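Local coordinates for protein CPn_0803/CP_1068/CPj0803/CpB0832 (Chlamydophila pneumoniae, PDB 3Q9D), which is of unknown function but is probably associated with the needle tip of a type III secretion system, at residues Gln86-Ala89 with Asn90-Glu94. Numbering follows the deposited sequence.
Sequences QEIA and NFFFE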
loop_
_atom_site.group_PDB
_atom_site.type_symbol
_atom_site.label_atom_id
_atom_site.label_comp_id
_atom_site.label_asym_id
_atom_site.label_seq_id
_atom_site.Cartn_x
_atom_site.Cartn_y
_atom_site.Cartn_z
ATOM N N GLN A 86 0.340 -28.794 -27.936
ATOM C CA GLN A 86 -0.581 -27.681 -28.149
ATOM C C GLN A 86 -2.047 -28.109 -28.056
ATOM O O GLN A 86 -2.886 -27.353 -27.583
ATOM C CB GLN A 86 -0.318 -26.984 -29.484
ATOM C CG GLN A 86 -1.202 -25.762 -29.692
ATOM C CD GLN A 86 -1.016 -25.128 -31.051
ATOM O OE1 GLN A 86 -0.486 -24.013 -31.163
ATOM N NE2 GLN A 86 -1.454 -25.830 -32.101
ATOM N N GLU A 87 -2.361 -29.322 -28.494
ATOM C CA GLU A 87 -3.758 -29.767 -28.495
ATOM C C GLU A 87 -4.299 -29.926 -27.068
ATOM O O GLU A 87 -5.481 -29.707 -26.811
ATOM C CB GLU A 87 -3.919 -31.077 -29.269
ATOM C CG GLU A 87 -2.956 -32.167 -28.844
ATOM C CD GLU A 87 -1.642 -32.130 -29.620
ATOM O OE1 GLU A 87 -1.045 -31.035 -29.768
ATOM O OE2 GLU A 87 -1.214 -33.208 -30.090
ATOM N N ILE A 88 -3.425 -30.298 -26.144
ATOM C CA ILE A 88 -3.819 -30.448 -24.737
ATOM C C ILE A 88 -3.967 -29.067 -24.090
ATOM O O ILE A 88 -4.939 -28.810 -23.398
ATOM C CB ILE A 88 -2.813 -31.292 -23.962
ATOM C CG1 ILE A 88 -2.858 -32.747 -24.437
ATOM C CG2 ILE A 88 -3.083 -31.226 -22.455
ATOM C CD1 ILE A 88 -1.753 -33.579 -23.831
ATOM N N ALA A 89 -3.003 -28.182 -24.333
ATOM C CA ALA A 89 -3.125 -26.800 -23.884
ATOM C C ALA A 89 -4.446 -26.188 -24.353
ATOM O O ALA A 89 -5.177 -25.576 -23.562
ATOM C CB ALA A 89 -1.942 -25.966 -24.382
ATOM N N ASN A 90 -4.748 -26.324 -25.645
ATOM C CA ASN A 90 -5.973 -25.736 -26.179
ATOM C C ASN A 90 -7.228 -26.359 -25.578
ATOM O O ASN A 90 -8.230 -25.677 -25.383
ATOM C CB ASN A 90 -6.017 -25.831 -27.704
ATOM C CG ASN A 90 -5.027 -24.896 -28.362
ATOM O OD1 ASN A 90 -4.532 -23.952 -27.732
ATOM N ND2 ASN A 90 -4.741 -25.139 -29.631
ATOM N N PHE A 91 -7.169 -27.650 -25.291
ATOM C CA PHE A 91 -8.301 -28.312 -24.660
ATOM C C PHE A 91 -8.602 -27.624 -23.330
ATOM O O PHE A 91 -9.747 -27.269 -23.051
ATOM C CB PHE A 91 -8.006 -29.792 -24.434
ATOM C CG PHE A 91 -9.066 -30.502 -23.643
ATOM C CD1 PHE A 91 -10.326 -30.703 -24.180
ATOM C CD2 PHE A 91 -8.806 -30.965 -22.366
ATOM C CE1 PHE A 91 -11.316 -31.351 -23.460
ATOM C CE2 PHE A 91 -9.789 -31.622 -21.640
ATOM C CZ PHE A 91 -11.048 -31.810 -22.193
ATOM N N PHE A 92 -7.573 -27.427 -22.512
ATOM C CA PHE A 92 -7.784 -26.800 -21.204
ATOM C C PHE A 92 -8.127 -25.316 -21.267
ATOM O O PHE A 92 -8.912 -24.824 -20.454
ATOM C CB PHE A 92 -6.600 -27.066 -20.268
ATOM C CG PHE A 92 -6.578 -28.472 -19.720
ATOM C CD1 PHE A 92 -7.627 -28.933 -18.931
ATOM C CD2 PHE A 92 -5.516 -29.323 -19.984
ATOM C CE1 PHE A 92 -7.623 -30.229 -18.422
ATOM C CE2 PHE A 92 -5.497 -30.613 -19.485
ATOM C CZ PHE A 92 -6.550 -31.069 -18.703
ATOM N N PHE A 93 -7.555 -24.595 -22.236
ATOM C CA PHE A 93 -7.927 -23.189 -22.440
ATOM C C PHE A 93 -9.405 -23.042 -22.850
ATOM O O PHE A 93 -10.113 -22.206 -22.311
ATOM C CB PHE A 93 -7.029 -22.524 -23.492
ATOM C CG PHE A 93 -5.613 -22.250 -23.005
ATOM C CD1 PHE A 93 -5.386 -21.724 -21.733
ATOM C CD2 PHE A 93 -4.521 -22.522 -23.817
ATOM C CE1 PHE A 93 -4.059 -21.457 -21.279
ATOM C CE2 PHE A 93 -3.205 -22.267 -23.378
ATOM C CZ PHE A 93 -2.985 -21.742 -22.102
ATOM N N GLU A 94 -9.859 -23.830 -23.818
ATOM C CA GLU A 94 -11.287 -23.805 -24.191
ATOM C C GLU A 94 -12.159 -24.129 -22.979
ATOM O O GLU A 94 -13.148 -23.444 -22.692
ATOM C CB GLU A 94 -11.569 -24.835 -25.281
ATOM C CG GLU A 94 -10.941 -24.534 -26.615
ATOM C CD GLU A 94 -11.591 -23.351 -27.308
ATOM O OE1 GLU A 94 -12.550 -22.777 -26.744
ATOM O OE2 GLU A 94 -11.140 -23.006 -28.423
#
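Ile88 with Phe92 and Ala89 with Phe93 form i to i+4 side-chain contacts within the first turns of helix 86-98, far from the centre of the elongated chain. Ile88 and Phe92 project side by side in the same direction, and the CG2 branch of Ile88 meets Phe92 CE2 at 3.9 Å. That methyl lies beside the CD2-CE2 side of the ring because chi1 of -68° sets it opposite the backbone N. Next to them the small Ala89 CB touches CE2 of Phe93 at 4.0 Å, and CD2 of the same ring lies 3.1 Å from Ala89 O. This carbonyl accepts the backbone N of Phe93 in a fairly straight bond (162° at the hydrogen). It is one of four successive alpha-helical bonds, with Asn90, Phe91 and Phe92 donating to Gln86, Glu87 and Ile88. The amphipathic helix belongs to the helical N-terminal part of the chain: Phe92 packs on Val50 and Leu54 of helix 48-61, while Ala89 and Phe93 face helix 70-82, where Phe79 meets the Phe93 ring edge-to-face. Phe91 CD2 sits 4.0 Å above the centre of the Phe92 ring; the Phe91 side chain also touches Thr102, Gln103 and Leu105. On the exposed side, Gln86, with CG opposite the backbone N and its chain extended beyond, passes the Asn90 amide at an angle; Gln86 CG is 3.6 Å from Asn90 ND2, the amide planes 25° apart.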